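Local atomic coordinates of pseudopodium-enriched atypical kinase 1 (PDB entry 6BHC), a protein that adopts a protein kinase fold with an unusual catalytic cleft and, as a dimerising pseudokinase, probably works in signalling as a scaffold rather than as an active enzyme. Residues 103-106 / 107-110; 276-279 / 280-283. The protein carries 1 engineered substitution. All coordinates share one frame; numbering follows the deposited sequence.

Overall arrangement
The two contacts lie in different lobes of one kinase fold, both as helical turns. Interaction 1 forms the short helix 104-109 of the N-lobe, at the αC position, and interaction 2 the start of helix 277-289, the αF helix of the C-lobe. Their centres are 21 Å apart and their nearest atoms about 10 Å. Each reaches a loop of the cleft: Ser104 bonds to Phe243, in the Asn-Phe-Ser sequence that stands where kinases usually have DFG, while Asp278 bonds to His201 and Cys202, in the His-Cys-Asp sequence that replaces the usual His-Arg-Asp. The centre of interaction 2, the more buried, is about 13 Å from the chain centre, that of interaction 1 about 19 Å.

Interaction 1 (103-106 / 107-110); sequences HSLA and VRQS
Val107, in the short helix 104-109, meets the imidazole of His103, four residues earlier in the chain; the helix occupies the αC position of the kinase N-lobe. Val107 CG2 sits over one face of that ring in a CH-pi contact, 3.9 Å from the centroid and 28° off the ring normal; the nearest ring atom is His103 CE1, at 3.6 Å from Val107 CG2. With CG2 anti to the carbonyl carbon, this branch of Val107 turns back toward the start of the helix. The ring also has a polar partner outside the helix: His103 NE2 is hydrogen-bonded to the carbonyl oxygen of Ala246. In the backbone, Val107 N donates to His103 O over 3.2 Å, with an N-H...O angle of 165°.

At Arg108 the backbone N reaches Ser104 O, also at 3.2 Å. Arg108 and Leu105 run side by side in the same direction, and Arg108 NH2 comes within 3.3 Å of Leu105 CD2, which approaches the guanidinium obliquely. The bend at chi3 (53°) turns the guanidinium out of the line of its own chain; its other terminal nitrogen, NH1, is gripped by the carboxylate of Asp120 in a salt bridge and by the carbonyl of Gln118. Ser104 OG meanwhile bonds to Phe243 N, tying the helix to the stretch that replaces DFG.

Gln109 N makes the shortest of the three backbone bonds, 2.8 Å to Leu105 O, and its extended side chain starts with CB against that same carbonyl oxygen. Ser110 turns its hydroxyl back along the helix, Ser110 OG donating to Val107 O at 2.7 Å.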
ATOM      1  N   HIS A 103       5.927 -11.759  42.911  1.00 62.20           N
ATOM      2  CA  HIS A 103       7.228 -11.545  42.290  1.00 62.47           C
ATOM      3  C   HIS A 103       7.110 -11.480  40.771  1.00 66.25           C
ATOM      4  O   HIS A 103       7.857 -10.756  40.113  1.00 63.94           O
ATOM      5  CB  HIS A 103       8.206 -12.652  42.691  1.00 63.70           C
ATOM      6  CG  HIS A 103       9.571 -12.496  42.098  1.00 69.44           C
ATOM      7  ND1 HIS A 103      10.394 -11.431  42.395  1.00 77.51           N
ATOM      8  CD2 HIS A 103      10.256 -13.268  41.222  1.00 70.54           C
ATOM      9  CE1 HIS A 103      11.528 -11.555  41.729  1.00 76.68           C
ATOM     10  NE2 HIS A 103      11.471 -12.661  41.010  1.00 70.28           N
ATOM     11  N   SER A 104       6.168 -12.249  40.218  1.00 63.99           N
ATOM     12  CA  SER A 104       5.945 -12.217  38.777  1.00 59.88           C
ATOM     13  C   SER A 104       5.441 -10.851  38.330  1.00 59.71           C
ATOM     14  O   SER A 104       5.830 -10.355  37.266  1.00 52.87           O
ATOM     15  CB  SER A 104       4.957 -13.312  38.371  1.00 53.33           C
ATOM     16  OG  SER A 104       4.680 -13.261  36.981  1.00 51.42           O
ATOM     17  N   LEU A 105       4.579 -10.226  39.133  1.00 60.86           N
ATOM     18  CA  LEU A 105       4.092  -8.892  38.795  1.00 58.65           C
ATOM     19  C   LEU A 105       5.186  -7.845  38.960  1.00 56.18           C
ATOM     20  O   LEU A 105       5.271  -6.903  38.166  1.00 51.08           O
ATOM     21  CB  LEU A 105       2.879  -8.541  39.656  1.00 63.27           C
ATOM     22  CG  LEU A 105       1.587  -9.314  39.382  1.00 65.34           C
ATOM     23  CD1 LEU A 105       0.530  -8.978  40.421  1.00 68.31           C
ATOM     24  CD2 LEU A 105       1.073  -9.019  37.984  1.00 59.33           C
ATOM     25  N   ALA A 106       6.037  -7.995  39.978  1.00 58.02           N
ATOM     26  CA  ALA A 106       7.068  -6.993  40.234  1.00 57.11           C
ATOM     27  C   ALA A 106       8.074  -6.922  39.090  1.00 63.80           C
ATOM     28  O   ALA A 106       8.446  -5.828  38.648  1.00 60.23           O
ATOM     29  CB  ALA A 106       7.776  -7.292  41.554  1.00 43.70           C
ATOM     30  N   VAL A 107       8.523  -8.076  38.594  1.00 63.34           N
ATOM     31  CA  VAL A 107       9.517  -8.082  37.526  1.00 64.01           C
ATOM     32  C   VAL A 107       8.891  -7.645  36.206  1.00 61.54           C
ATOM     33  O   VAL A 107       9.486  -6.870  35.447  1.00 57.13           O
ATOM     34  CB  VAL A 107      10.170  -9.473  37.414  1.00 60.65           C
ATOM     35  CG1 VAL A 107      11.098  -9.533  36.211  1.00 60.47           C
ATOM     36  CG2 VAL A 107      10.928  -9.802  38.690  1.00 67.70           C
ATOM     37  N   ARG A 108       7.678  -8.119  35.917  1.00 63.94           N
ATOM     38  CA  ARG A 108       7.041  -7.827  34.638  1.00 65.09           C
ATOM     39  C   ARG A 108       6.522  -6.394  34.559  1.00 68.74           C
ATOM     40  O   ARG A 108       6.478  -5.818  33.466  1.00 68.32           O
ATOM     41  CB  ARG A 108       5.901  -8.819  34.390  1.00 58.51           C
ATOM     42  CG  ARG A 108       5.331  -8.785  32.986  1.00 57.74           C
ATOM     43  CD  ARG A 108       4.411  -9.971  32.748  1.00 60.05           C
ATOM     44  NE  ARG A 108       3.386 -10.084  33.780  1.00 61.67           N
ATOM     45  CZ  ARG A 108       2.245  -9.403  33.776  1.00 63.76           C
ATOM     46  NH1 ARG A 108       1.980  -8.553  32.793  1.00 65.90           N
ATOM     47  NH2 ARG A 108       1.368  -9.571  34.756  1.00 62.85           N
ATOM     48  N   GLN A 109       6.128  -5.803  35.690  1.00 67.97           N
ATOM     49  CA  GLN A 109       5.638  -4.428  35.673  1.00 72.03           C
ATOM     50  C   GLN A 109       6.748  -3.425  35.383  1.00 68.43           C
ATOM     51  O   GLN A 109       6.464  -2.328  34.888  1.00 67.50           O
ATOM     52  CB  GLN A 109       4.962  -4.097  37.006  1.00 83.89           C
ATOM     53  CG  GLN A 109       4.198  -2.784  37.039  1.00 99.29           C
ATOM     54  CD  GLN A 109       3.511  -2.556  38.371  1.00111.79           C
ATOM     55  OE1 GLN A 109       3.456  -3.454  39.213  1.00113.65           O
ATOM     56  NE2 GLN A 109       2.986  -1.353  38.572  1.00116.12           N
ATOM     57  N   SER A 110       8.001  -3.777  35.665  1.00 60.47           N
ATOM     58  CA  SER A 110       9.127  -2.890  35.404  1.00 62.49           C
ATOM     59  C   SER A 110       9.558  -2.884  33.943  1.00 54.14           C
ATOM     60  O   SER A 110      10.491  -2.153  33.595  1.00 67.39           O
ATOM     61  CB  SER A 110      10.317  -3.277  36.289  1.00 72.61           C
ATOM     62  OG  SER A 110      10.753  -4.597  36.016  1.00 72.49           O
TER

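Interaction 2 (276-279 / 280-283); sequences KCDE and FQTG
This is a turn-to-turn contact at the start of helix 277-289, the αF helix buried in the kinase C-lobe, and its one side-chain hydrogen bond runs from the Thr282 hydroxyl to the backbone carbonyl of Asp278. Backbone bonds link residues four apart: Phe280 N reaches Lys276 O at 3.3 Å, Gln281 N reaches Cys277 O at 3.1 Å, and Gly283 N reaches Glu279 O at 3.3 Å.

The polar ends are spent on neighbouring loops. Asp278 accepts the amides of His201 and Cys202 on its two carboxylate oxygens, the usual grip of an αF aspartate on the catalytic loop, and Gln281 adds Leu204 N and Arg263 O. Glu279 forms a salt bridge with Lys195, while the Phe280 ring leads away to meet that of Phe296.

Thr282 differs in bonding back within its own helix. With its hydroxyl anti to the carbonyl carbon (chi1 -59°), it joins its own N-H on Asp278 O. A valine in its place would probably leave that carbonyl with the backbone donor alone. The two donors come from opposite faces of the carbonyl plane, Thr282 N at 3.0 Å and Thr282 OG1 at 2.8 Å from Asp278 O.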
ATOM      1  N   LYS A 276      23.083 -17.236  30.018  1.00 41.63           N
ATOM      2  CA  LYS A 276      22.616 -17.925  28.823  1.00 34.28           C
ATOM      3  C   LYS A 276      21.525 -18.937  29.160  1.00 28.39           C
ATOM      4  O   LYS A 276      21.341 -19.925  28.448  1.00 30.69           O
ATOM      5  CB  LYS A 276      23.780 -18.611  28.109  1.00 42.94           C
ATOM      6  CG  LYS A 276      24.870 -17.668  27.622  1.00 44.01           C
ATOM      7  CD  LYS A 276      24.456 -16.949  26.351  1.00 42.07           C
ATOM      8  CE  LYS A 276      25.600 -16.118  25.793  1.00 54.05           C
ATOM      9  NZ  LYS A 276      26.790 -16.951  25.460  1.00 52.38           N
ATOM     10  N   CYS A 277      20.790 -18.692  30.248  1.00 29.98           N
ATOM     11  CA  CYS A 277      19.793 -19.654  30.710  1.00 31.61           C
ATOM     12  C   CYS A 277      18.608 -19.737  29.754  1.00 29.56           C
ATOM     13  O   CYS A 277      18.152 -20.835  29.411  1.00 39.34           O
ATOM     14  CB  CYS A 277      19.322 -19.284  32.116  1.00 50.76           C
ATOM     15  SG  CYS A 277      18.021 -20.358  32.766  1.00 69.07           S
ATOM     16  N   ASP A 278      18.089 -18.587  29.315  1.00 27.54           N
ATOM     17  CA  ASP A 278      16.915 -18.602  28.446  1.00 24.74           C
ATOM     18  C   ASP A 278      17.230 -19.186  27.075  1.00 25.57           C
ATOM     19  O   ASP A 278      16.369 -19.834  26.467  1.00 24.31           O
ATOM     20  CB  ASP A 278      16.338 -17.193  28.304  1.00 32.97           C
ATOM     21  CG  ASP A 278      15.674 -16.705  29.579  1.00 40.23           C
ATOM     22  OD1 ASP A 278      15.353 -17.546  30.446  1.00 40.82           O
ATOM     23  OD2 ASP A 278      15.463 -15.480  29.709  1.00 41.33           O
ATOM     24  N   GLU A 279      18.449 -18.973  26.573  1.00 23.22           N
ATOM     25  CA  GLU A 279      18.835 -19.579  25.303  1.00 21.95           C
ATOM     26  C   GLU A 279      18.845 -21.100  25.399  1.00 24.20           C
ATOM     27  O   GLU A 279      18.384 -21.793  24.484  1.00 26.23           O
ATOM     28  CB  GLU A 279      20.206 -19.058  24.865  1.00 28.13           C
ATOM     29  CG  GLU A 279      20.208 -17.616  24.356  1.00 32.21           C
ATOM     30  CD  GLU A 279      20.191 -16.584  25.471  1.00 45.26           C
ATOM     31  OE1 GLU A 279      20.142 -16.978  26.655  1.00 50.27           O
ATOM     32  OE2 GLU A 279      20.232 -15.374  25.161  1.00 55.05           O
ATOM     33  N   PHE A 280      19.359 -21.637  26.508  1.00 27.38           N
ATOM     34  CA  PHE A 280      19.408 -23.086  26.678  1.00 31.22           C
ATOM     35  C   PHE A 280      18.008 -23.683  26.768  1.00 29.41           C
ATOM     36  O   PHE A 280      17.746 -24.749  26.199  1.00 32.74           O
ATOM     37  CB  PHE A 280      20.225 -23.440  27.921  1.00 25.07           C
ATOM     38  CG  PHE A 280      20.340 -24.916  28.174  1.00 25.60           C
ATOM     39  CD1 PHE A 280      21.330 -25.663  27.555  1.00 25.79           C
ATOM     40  CD2 PHE A 280      19.464 -25.555  29.036  1.00 26.94           C
ATOM     41  CE1 PHE A 280      21.440 -27.020  27.787  1.00 26.55           C
ATOM     42  CE2 PHE A 280      19.569 -26.912  29.274  1.00 39.53           C
ATOM     43  CZ  PHE A 280      20.559 -27.644  28.650  1.00 42.72           C
ATOM     44  N   GLN A 281      17.094 -23.012  27.475  1.00 22.77           N
ATOM     45  CA  GLN A 281      15.736 -23.536  27.594  1.00 23.86           C
ATOM     46  C   GLN A 281      14.977 -23.437  26.277  1.00 30.35           C
ATOM     47  O   GLN A 281      14.086 -24.253  26.016  1.00 34.42           O
ATOM     48  CB  GLN A 281      14.985 -22.804  28.706  1.00 23.56           C
ATOM     49  CG  GLN A 281      15.490 -23.132  30.103  1.00 25.51           C
ATOM     50  CD  GLN A 281      14.658 -22.492  31.201  1.00 36.53           C
ATOM     51  OE1 GLN A 281      13.879 -21.570  30.955  1.00 39.31           O
ATOM     52  NE2 GLN A 281      14.820 -22.983  32.424  1.00 35.47           N
ATOM     53  N   THR A 282      15.316 -22.456  25.437  1.00 28.48           N
ATOM     54  CA  THR A 282      14.699 -22.364  24.118  1.00 20.97           C
ATOM     55  C   THR A 282      15.088 -23.547  23.239  1.00 21.87           C
ATOM     56  O   THR A 282      14.280 -24.002  22.420  1.00 24.99           O
ATOM     57  CB  THR A 282      15.090 -21.043  23.451  1.00 22.75           C
ATOM     58  OG1 THR A 282      14.663 -19.950  24.274  1.00 28.74           O
ATOM     59  CG2 THR A 282      14.440 -20.913  22.082  1.00 17.15           C
ATOM     60  N   GLY A 283      16.308 -24.066  23.401  1.00 19.98           N
ATOM     61  CA  GLY A 283      16.709 -25.239  22.645  1.00 18.25           C
ATOM     62  C   GLY A 283      15.909 -26.474  23.006  1.00 21.49           C
ATOM     63  O   GLY A 283      15.628 -27.311  22.144  1.00 23.34           O
TER